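Local coordinates for protein terminal uridylyltransferase 1 (Trypanosoma brucei, PDB 5HZD) that adds uridines to the 3' ends of guide RNAs, ribosomal RNAs and some mRNAs in mitochondrial RNA editing, using UTP and releasing diphosphate, at residues P206-D211 with L260-L265; D32-H37 with K483-R488; E80-E85 with G116-T121. One frame throughout, in Å; residues are numbered along the deposited sequence.

Interaction 1: P206-D211 with L260-L265; sequences PATRED and LASASL
The carboxylate of D211 meets a methyl of L265 tip to tip, with OD2 of D211 3.5 Å from CD2 of L265, and the same carboxylate takes hydrogen bonds from the loop just before that leucine. OD1 of D211 faces two successive backbone N-H groups. S262 N donates to D211 OD1 at 3.0 Å in a nearly straight bond of 165° that uses the syn lone pair, while A261 N approaches at a poor angle and is held only weakly. OD2 of D211 takes the hydroxyl: S262 OG donates to it at 2.5 Å, again on the syn side, so backbone and side chain of S262 grip both oxygens of one carboxylate. The anti lone pair of OD2 is left for T208 N, 3.0 Å away. In the other direction D211 N donates to T208 OG1, which chi1 of 63° sets between the backbone N and the carbonyl carbon of T208. This reciprocal pair is a capping box that begins helix 209-223, and it fixes the rotation of the acid presented to the loop. The surrounding domain has four antiparallel strands and two helices in the order of an RRM-like, ferredoxin-type fold. Here the start of its first helix is joined to the loop leading into its last strand, 267-271. S262 to L265 form a type II turn, closed by L265 N donating to S262 O. L265 CD2, the methyl that meets the carboxylate, also lies 4.2 Å from A207 CB, an apolar patch continued by L260, which packs on L214 and L215 of the same helix. Nearer the solvent, A261 CB sits 3.6 Å from E210 OE1, and a water donates to both P206 O and S262 OG.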
loop_
_atom_site.group_PDB
_atom_site.type_symbol
_atom_site.label_atom_id
_atom_site.label_comp_id
_atom_site.label_asym_id
_atom_site.label_seq_id
_atom_site.Cartn_x
_atom_site.Cartn_y
_atom_site.Cartn_z
ATOM N N PRO A 206 -8.195 -10.117 -45.836
ATOM C CA PRO A 206 -9.590 -9.672 -45.927
ATOM C C PRO A 206 -10.542 -10.751 -45.403
ATOM O O PRO A 206 -10.331 -11.941 -45.674
ATOM C CB PRO A 206 -9.781 -9.456 -47.431
ATOM C CG PRO A 206 -8.774 -10.341 -48.078
ATOM C CD PRO A 206 -7.595 -10.371 -47.151
ATOM N N ALA A 207 -11.566 -10.325 -44.665
ATOM C CA ALA A 207 -12.572 -11.225 -44.121
ATOM C C ALA A 207 -13.707 -11.398 -45.119
ATOM O O ALA A 207 -14.164 -10.424 -45.712
ATOM C CB ALA A 207 -13.129 -10.640 -42.815
ATOM N N THR A 208 -14.172 -12.626 -45.293
ATOM C CA THR A 208 -15.396 -12.859 -46.042
ATOM C C THR A 208 -16.587 -12.377 -45.230
ATOM O O THR A 208 -16.466 -12.024 -44.067
ATOM C CB THR A 208 -15.604 -14.351 -46.329
ATOM O OG1 THR A 208 -15.747 -15.054 -45.086
ATOM C CG2 THR A 208 -14.404 -14.939 -47.103
ATOM N N ARG A 209 -17.758 -12.366 -45.853
ATOM C CA ARG A 209 -18.964 -11.982 -45.134
ATOM C C ARG A 209 -19.212 -12.902 -43.934
ATOM O O ARG A 209 -19.590 -12.435 -42.857
ATOM C CB ARG A 209 -20.160 -11.972 -46.099
ATOM C CG ARG A 209 -21.533 -12.003 -45.426
ATOM C CD ARG A 209 -21.923 -10.692 -44.776
ATOM N NE ARG A 209 -23.319 -10.742 -44.339
ATOM C CZ ARG A 209 -23.955 -9.736 -43.748
ATOM N NH1 ARG A 209 -23.319 -8.597 -43.518
ATOM N NH2 ARG A 209 -25.227 -9.868 -43.386
ATOM N N GLU A 210 -18.965 -14.196 -44.107
ATOM C CA GLU A 210 -19.154 -15.146 -43.028
ATOM C C GLU A 210 -18.156 -14.831 -41.922
ATOM O O GLU A 210 -18.505 -14.861 -40.742
ATOM C CB GLU A 210 -18.960 -16.583 -43.499
ATOM C CG GLU A 210 -19.072 -17.595 -42.382
ATOM C CD GLU A 210 -18.913 -19.030 -42.836
ATOM O OE1 GLU A 210 -18.160 -19.301 -43.806
ATOM O OE2 GLU A 210 -19.548 -19.902 -42.204
ATOM N N ASP A 211 -16.919 -14.513 -42.305
ATOM C CA ASP A 211 -15.882 -14.171 -41.309
ATOM C C ASP A 211 -16.285 -12.942 -40.496
ATOM O O ASP A 211 -16.091 -12.907 -39.264
ATOM C CB ASP A 211 -14.544 -13.842 -41.972
ATOM C CG ASP A 211 -13.834 -15.046 -42.531
ATOM O OD1 ASP A 211 -13.801 -16.113 -41.864
ATOM O OD2 ASP A 211 -13.303 -14.929 -43.663
ATOM N N LEU A 260 -12.592 -17.618 -36.742
ATOM C CA LEU A 260 -13.053 -17.229 -38.049
ATOM C C LEU A 260 -13.025 -18.455 -38.944
ATOM O O LEU A 260 -12.352 -19.448 -38.648
ATOM C CB LEU A 260 -12.195 -16.085 -38.593
ATOM C CG LEU A 260 -12.131 -14.890 -37.627
ATOM C CD1 LEU A 260 -11.339 -13.768 -38.271
ATOM C CD2 LEU A 260 -13.498 -14.400 -37.166
ATOM N N ALA A 261 -13.781 -18.388 -40.024
ATOM C CA ALA A 261 -13.920 -19.525 -40.942
ATOM C C ALA A 261 -12.705 -19.677 -41.870
ATOM O O ALA A 261 -12.201 -20.793 -42.033
ATOM C CB ALA A 261 -15.199 -19.391 -41.739
ATOM N N SER A 262 -12.237 -18.565 -42.458
ATOM C CA SER A 262 -11.176 -18.610 -43.481
ATOM C C SER A 262 -9.885 -19.109 -42.881
ATOM O O SER A 262 -9.426 -18.611 -41.866
ATOM C CB SER A 262 -10.925 -17.224 -44.110
ATOM O OG SER A 262 -12.046 -16.795 -44.859
ATOM N N ALA A 263 -9.305 -20.106 -43.530
ATOM C CA ALA A 263 -8.085 -20.689 -43.017
ATOM C C ALA A 263 -6.994 -19.636 -42.880
ATOM O O ALA A 263 -6.735 -18.871 -43.826
ATOM C CB ALA A 263 -7.630 -21.787 -43.940
ATOM N N SER A 264 -6.348 -19.655 -41.719
ATOM C CA SER A 264 -5.218 -18.797 -41.357
ATOM C C SER A 264 -5.533 -17.323 -41.228
ATOM O O SER A 264 -4.623 -16.510 -41.092
ATOM C CB SER A 264 -4.044 -18.983 -42.302
ATOM O OG SER A 264 -3.574 -20.324 -42.275
ATOM N N LEU A 265 -6.813 -16.972 -41.261
ATOM C CA LEU A 265 -7.179 -15.592 -40.961
ATOM C C LEU A 265 -7.101 -15.344 -39.466
ATOM O O LEU A 265 -7.710 -16.063 -38.667
ATOM C CB LEU A 265 -8.579 -15.302 -41.493
ATOM C CG LEU A 265 -9.075 -13.854 -41.392
ATOM C CD1 LEU A 265 -8.232 -12.962 -42.317
ATOM C CD2 LEU A 265 -10.513 -13.840 -41.854
HETATM O O HOH W 1 -10.603 -14.528 -46.165
#

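Interaction 2: D32-H37 with K483-R488; sequences DLLPDH and KSLRVR
The imidazole of H37 carries the tight half of this contact, packed against L485 of helix 481-497. L485 CD2 sits over one face of the ring, 4.1 Å from its centroid and 28° off the normal, a CH-pi contact. The ring's CD2 comes within 3.5 Å of L485 O, and R488 CB stands at the ring edge, near its plane, 4.0 Å from H37 NE2. CG of H37 is anti to the backbone N (chi1 -179°). The other methyl of L485, CD1, meets CD1 of L34 at 3.8 Å, the two leucines crossing at a slant; A26 and E27 of helix 19-30 touch L485 and L34 respectively. L34 is the last residue of the atypical C2H2 zinc finger and starts a type I turn that leads into helix 37-47, so this hydrophobic patch joins the finger's exit to helix 481-497, the last helix of the chain. That agrees with the finger being required for proper folding of the catalytic domain. The looser side is polar and more open to solvent. There R486, its chain bent at chi3, sends NH1 to L33 O at 2.8 Å; the bond is fairly straight (158°) and the oxygen lies almost in the guanidinium plane. NE of R486 makes a weak hydrogen bond with Y333 OH. A water donates to D32 O at 3.0 Å and accepts a weak bond from NH1 of R486, extending the link to the residue before L33.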
loop_
_atom_site.group_PDB
_atom_site.type_symbol
_atom_site.label_atom_id
_atom_site.label_comp_id
_atom_site.label_asym_id
_atom_site.label_seq_id
_atom_site.Cartn_x
_atom_site.Cartn_y
_atom_site.Cartn_z
ATOM N N ASP A 32 29.223 10.961 14.142
ATOM C CA ASP A 32 29.038 11.329 12.724
ATOM C C ASP A 32 27.825 10.672 12.064
ATOM O O ASP A 32 27.277 11.182 11.079
ATOM C CB ASP A 32 30.295 11.014 11.898
ATOM C CG ASP A 32 30.561 9.523 11.787
ATOM O OD1 ASP A 32 30.875 8.899 12.832
ATOM O OD2 ASP A 32 30.458 8.975 10.663
ATOM N N LEU A 33 27.391 9.535 12.601
ATOM C CA LEU A 33 26.284 8.807 12.017
ATOM C C LEU A 33 24.949 9.249 12.606
ATOM O O LEU A 33 23.895 9.013 12.023
ATOM C CB LEU A 33 26.486 7.303 12.228
ATOM C CG LEU A 33 27.712 6.768 11.487
ATOM C CD1 LEU A 33 27.826 5.279 11.713
ATOM C CD2 LEU A 33 27.569 7.076 9.991
ATOM N N LEU A 34 25.009 9.890 13.768
ATOM C CA LEU A 34 23.801 10.334 14.436
ATOM C C LEU A 34 24.049 11.732 14.993
ATOM O O LEU A 34 23.955 11.957 16.205
ATOM C CB LEU A 34 23.420 9.333 15.549
ATOM C CG LEU A 34 24.563 8.823 16.427
ATOM C CD1 LEU A 34 24.204 8.899 17.933
ATOM C CD2 LEU A 34 24.943 7.392 16.057
ATOM N N PRO A 35 24.354 12.695 14.098
ATOM C CA PRO A 35 24.893 13.990 14.524
ATOM C C PRO A 35 23.948 14.868 15.342
ATOM O O PRO A 35 24.430 15.753 16.051
ATOM C CB PRO A 35 25.217 14.678 13.199
ATOM C CG PRO A 35 24.244 14.083 12.233
ATOM C CD PRO A 35 24.129 12.641 12.644
ATOM N N ASP A 36 22.640 14.645 15.244
ATOM C CA ASP A 36 21.694 15.504 15.962
ATOM C C ASP A 36 21.077 14.804 17.156
ATOM O O ASP A 36 20.259 15.398 17.858
ATOM C CB ASP A 36 20.581 15.982 15.017
ATOM C CG ASP A 36 21.115 16.831 13.869
ATOM O OD1 ASP A 36 22.035 17.631 14.124
ATOM O OD2 ASP A 36 20.622 16.694 12.724
ATOM N N HIS A 37 21.443 13.549 17.392
ATOM C CA HIS A 37 20.785 12.781 18.451
ATOM C C HIS A 37 20.905 13.412 19.834
ATOM O O HIS A 37 19.897 13.699 20.483
ATOM C CB HIS A 37 21.272 11.323 18.509
ATOM C CG HIS A 37 20.587 10.511 19.564
ATOM N ND1 HIS A 37 21.214 10.122 20.734
ATOM C CD2 HIS A 37 19.316 10.061 19.646
ATOM C CE1 HIS A 37 20.353 9.444 21.474
ATOM N NE2 HIS A 37 19.196 9.400 20.844
ATOM N N LYS A 483 21.757 2.958 13.644
ATOM C CA LYS A 483 20.558 3.244 12.873
ATOM C C LYS A 483 19.407 3.588 13.830
ATOM O O LYS A 483 18.576 4.453 13.531
ATOM C CB LYS A 483 20.185 2.058 11.964
ATOM C CG LYS A 483 21.069 1.910 10.737
ATOM C CD LYS A 483 20.406 1.034 9.672
ATOM C CE LYS A 483 21.331 0.865 8.478
ATOM N NZ LYS A 483 20.713 0.004 7.430
ATOM N N SER A 484 19.352 2.921 14.982
ATOM C CA SER A 484 18.216 3.122 15.904
ATOM C C SER A 484 18.263 4.538 16.466
ATOM O O SER A 484 17.220 5.151 16.707
ATOM C CB SER A 484 18.201 2.094 17.059
ATOM O OG SER A 484 19.196 2.373 18.034
ATOM N N LEU A 485 19.467 5.071 16.633
ATOM C CA LEU A 485 19.589 6.406 17.210
ATOM C C LEU A 485 19.254 7.455 16.143
ATOM O O LEU A 485 18.790 8.551 16.483
ATOM C CB LEU A 485 20.976 6.614 17.812
ATOM C CG LEU A 485 21.185 5.698 19.042
ATOM C CD1 LEU A 485 22.516 5.994 19.722
ATOM C CD2 LEU A 485 20.008 5.820 20.041
ATOM N N ARG A 486 19.479 7.125 14.869
ATOM C CA ARG A 486 18.953 7.958 13.778
ATOM C C ARG A 486 17.428 8.023 13.829
ATOM O O ARG A 486 16.836 9.089 13.634
ATOM C CB ARG A 486 19.461 7.484 12.400
ATOM C CG ARG A 486 20.970 7.697 12.242
ATOM C CD ARG A 486 21.530 7.062 10.957
ATOM N NE ARG A 486 20.917 7.657 9.770
ATOM C CZ ARG A 486 21.372 8.764 9.190
ATOM N NH1 ARG A 486 22.434 9.379 9.693
ATOM N NH2 ARG A 486 20.767 9.258 8.114
ATOM N N VAL A 487 16.779 6.899 14.106
ATOM C CA VAL A 487 15.331 6.872 14.246
ATOM C C VAL A 487 14.888 7.697 15.454
ATOM O O VAL A 487 13.995 8.536 15.350
ATOM C CB VAL A 487 14.802 5.431 14.377
ATOM C CG1 VAL A 487 13.290 5.453 14.636
ATOM C CG2 VAL A 487 15.094 4.664 13.078
ATOM N N ARG A 488 15.509 7.456 16.607
ATOM C CA ARG A 488 15.173 8.232 17.797
ATOM C C ARG A 488 15.348 9.724 17.550
ATOM O O ARG A 488 14.558 10.525 18.053
ATOM C CB ARG A 488 16.014 7.811 19.003
ATOM C CG ARG A 488 15.747 6.367 19.499
ATOM C CD ARG A 488 14.289 6.105 19.924
ATOM N NE ARG A 488 13.896 6.911 21.083
ATOM C CZ ARG A 488 14.165 6.613 22.358
ATOM N NH1 ARG A 488 14.863 5.519 22.695
ATOM N NH2 ARG A 488 13.727 7.413 23.319
HETATM O O HOH W 2 24.886 11.162 9.238
#

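Interaction 3: E80-E85 with G116-T121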
loop_
_atom_site.group_PDB
_atom_site.type_symbol
_atom_site.label_atom_id
_atom_site.label_comp_id
_atom_site.label_asym_id
_atom_site.label_seq_id
_atom_site.Cartn_x
_atom_site.Cartn_y
_atom_site.Cartn_z
ATOM N N GLU A 80 -15.643 9.471 -4.338
ATOM C CA GLU A 80 -16.060 8.100 -4.647
ATOM C C GLU A 80 -15.871 7.797 -6.135
ATOM O O GLU A 80 -15.535 6.666 -6.520
ATOM C CB GLU A 80 -17.525 7.912 -4.252
ATOM C CG GLU A 80 -17.978 6.505 -4.495
ATOM C CD GLU A 80 -19.334 6.210 -3.881
ATOM O OE1 GLU A 80 -19.986 7.148 -3.366
ATOM O OE2 GLU A 80 -19.725 5.021 -3.918
ATOM N N SER A 81 -16.092 8.783 -6.996
ATOM C CA SER A 81 -15.966 8.530 -8.436
ATOM C C SER A 81 -14.568 8.121 -8.839
ATOM O O SER A 81 -14.380 7.260 -9.699
ATOM C CB SER A 81 -16.407 9.758 -9.229
ATOM O OG SER A 81 -17.781 9.980 -9.027
ATOM N N LYS A 82 -13.567 8.741 -8.227
ATOM C CA LYS A 82 -12.189 8.354 -8.471
ATOM C C LYS A 82 -11.921 6.940 -7.961
ATOM O O LYS A 82 -11.264 6.152 -8.624
ATOM C CB LYS A 82 -11.234 9.381 -7.835
ATOM C CG LYS A 82 -9.769 9.109 -8.123
ATOM C CD LYS A 82 -9.444 9.175 -9.627
ATOM C CE LYS A 82 -9.701 10.525 -10.198
ATOM N NZ LYS A 82 -9.487 10.490 -11.681
ATOM N N MET A 83 -12.445 6.592 -6.789
ATOM C CA MET A 83 -12.298 5.215 -6.320
ATOM C C MET A 83 -12.903 4.235 -7.324
ATOM O O MET A 83 -12.350 3.139 -7.564
ATOM C CB MET A 83 -12.943 5.050 -4.940
ATOM C CG MET A 83 -12.969 3.589 -4.487
ATOM S SD MET A 83 -11.409 2.960 -3.886
ATOM C CE MET A 83 -11.575 3.394 -2.143
ATOM N N GLN A 84 -14.027 4.615 -7.919
ATOM C CA GLN A 84 -14.682 3.703 -8.853
ATOM C C GLN A 84 -13.873 3.507 -10.141
ATOM O O GLN A 84 -14.017 2.474 -10.807
ATOM C CB GLN A 84 -16.115 4.146 -9.098
ATOM C CG GLN A 84 -16.948 3.975 -7.808
ATOM C CD GLN A 84 -18.343 4.542 -7.925
ATOM O OE1 GLN A 84 -18.532 5.670 -8.395
ATOM N NE2 GLN A 84 -19.334 3.766 -7.501
ATOM N N GLU A 85 -12.957 4.434 -10.464
ATOM C CA GLU A 85 -12.048 4.173 -11.563
ATOM C C GLU A 85 -11.142 2.987 -11.293
ATOM O O GLU A 85 -10.875 2.188 -12.209
ATOM C CB GLU A 85 -11.189 5.390 -11.900
ATOM C CG GLU A 85 -12.012 6.531 -12.428
ATOM C CD GLU A 85 -11.179 7.788 -12.684
ATOM O OE1 GLU A 85 -9.938 7.665 -12.805
ATOM O OE2 GLU A 85 -11.790 8.891 -12.739
ATOM N N GLY A 116 -9.591 3.635 2.717
ATOM C CA GLY A 116 -10.939 3.814 2.198
ATOM C C GLY A 116 -11.094 4.945 1.199
ATOM O O GLY A 116 -12.206 5.372 0.923
ATOM N N VAL A 117 -9.971 5.409 0.644
ATOM C CA VAL A 117 -9.978 6.442 -0.383
ATOM C C VAL A 117 -8.836 6.154 -1.362
ATOM O O VAL A 117 -7.905 5.400 -1.033
ATOM C CB VAL A 117 -9.749 7.875 0.211
ATOM C CG1 VAL A 117 -10.871 8.265 1.151
ATOM C CG2 VAL A 117 -8.388 7.969 0.902
ATOM N N TRP A 118 -8.899 6.769 -2.548
ATOM C CA TRP A 118 -7.793 6.696 -3.510
ATOM C C TRP A 118 -7.675 8.043 -4.234
ATOM O O TRP A 118 -8.685 8.610 -4.638
ATOM C CB TRP A 118 -8.035 5.549 -4.494
ATOM C CG TRP A 118 -6.918 5.367 -5.519
ATOM C CD1 TRP A 118 -5.604 5.132 -5.273
ATOM C CD2 TRP A 118 -7.071 5.373 -6.937
ATOM N NE1 TRP A 118 -4.918 4.994 -6.453
ATOM C CE2 TRP A 118 -5.791 5.159 -7.491
ATOM C CE3 TRP A 118 -8.156 5.565 -7.795
ATOM C CZ2 TRP A 118 -5.571 5.085 -8.869
ATOM C CZ3 TRP A 118 -7.928 5.516 -9.165
ATOM C CH2 TRP A 118 -6.642 5.294 -9.683
ATOM N N ASP A 119 -6.448 8.554 -4.400
ATOM C CA ASP A 119 -6.253 9.891 -4.966
ATOM C C ASP A 119 -6.086 9.897 -6.484
ATOM O O ASP A 119 -6.023 10.960 -7.132
ATOM C CB ASP A 119 -5.073 10.586 -4.253
ATOM C CG ASP A 119 -3.758 9.848 -4.426
ATOM O OD1 ASP A 119 -3.729 8.840 -5.165
ATOM O OD2 ASP A 119 -2.722 10.277 -3.846
ATOM N N GLY A 120 -6.039 8.707 -7.060
ATOM C CA GLY A 120 -6.010 8.584 -8.505
ATOM C C GLY A 120 -4.574 8.452 -8.963
ATOM O O GLY A 120 -4.307 8.276 -10.148
ATOM N N THR A 121 -3.645 8.512 -8.023
ATOM C CA THR A 121 -2.215 8.482 -8.350
ATOM C C THR A 121 -1.426 7.395 -7.625
ATOM O O THR A 121 -0.510 6.794 -8.198
ATOM C CB THR A 121 -1.539 9.821 -8.029
ATOM O OG1 THR A 121 -1.611 10.064 -6.620
ATOM C CG2 THR A 121 -2.201 10.959 -8.799
#
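In the nucleotidyltransferase palm, a loop runs from helix 111-114, whose S111 is predicted by similarity to bind UTP, to D123 and D125, predicted to bind UTP and the catalytic magnesium, and at its middle W118 butts edge-on against K82 and M83 of helix 80-100. The six-membered ring of W118 leads: CE3 stands 3.3 Å from K82 O, with that oxygen in the ring plane, so the edge of the indole rather than its face meets the helix backbone. M83 CA and E85 CB lie near the same plane, and W118 CZ3 comes to 4.3 Å from E85 CB. The indole's N-H is spent within the loop, NE1 donating to A122 O, the residue before D123. One face of W118 is covered by its own chain, which folds back to put G120 N 3.5 Å above the ring centre and T121 N nearer the rim. That fold-back is an Asx turn: D119 OD1 accepts from T121 N at 2.9 Å, the donor standing 46° out of the carboxylate plane. G120 takes a positive phi of 95° here, and K82 passes close to its bare backbone, with CD of K82 3.7 Å from CA of G120. The lysine chain is bent at chi2 and chi3, and its NZ forms a salt bridge with E85 OE2 on the same helix, at 3.0 Å. M83 and W118 are buried. M83 turns at chi2 and chi3; its SD lies beside W118 CB and its CE rests 3.7 Å from G116 O, where the loop leaves helix 111-114. I283 packs on W118 from another loop, and the tryptophan's side chain also touches I124 of the predicted UTP site.

From the N terminus, interaction 2 opens first, at 32-37, and closes only at 483-488, joining the exit of the zinc finger to helix 481-497; most of this chain, 445 residues, lies within its loop. Interaction 3 comes next and is the short closure: 80-85 meets 116-121 after 30 residues, inside the palm. Interaction 1 follows in series, closing 48 residues between 206-211 and 260-265 and tying the first helix of the RRM-like domain to the loop before its last strand. Both are nested in interaction 2, and none of the three cross. Centres of interactions 1 and 2 are about 71 Å apart, with interaction 3 about 43 Å and 38 Å from them, respectively.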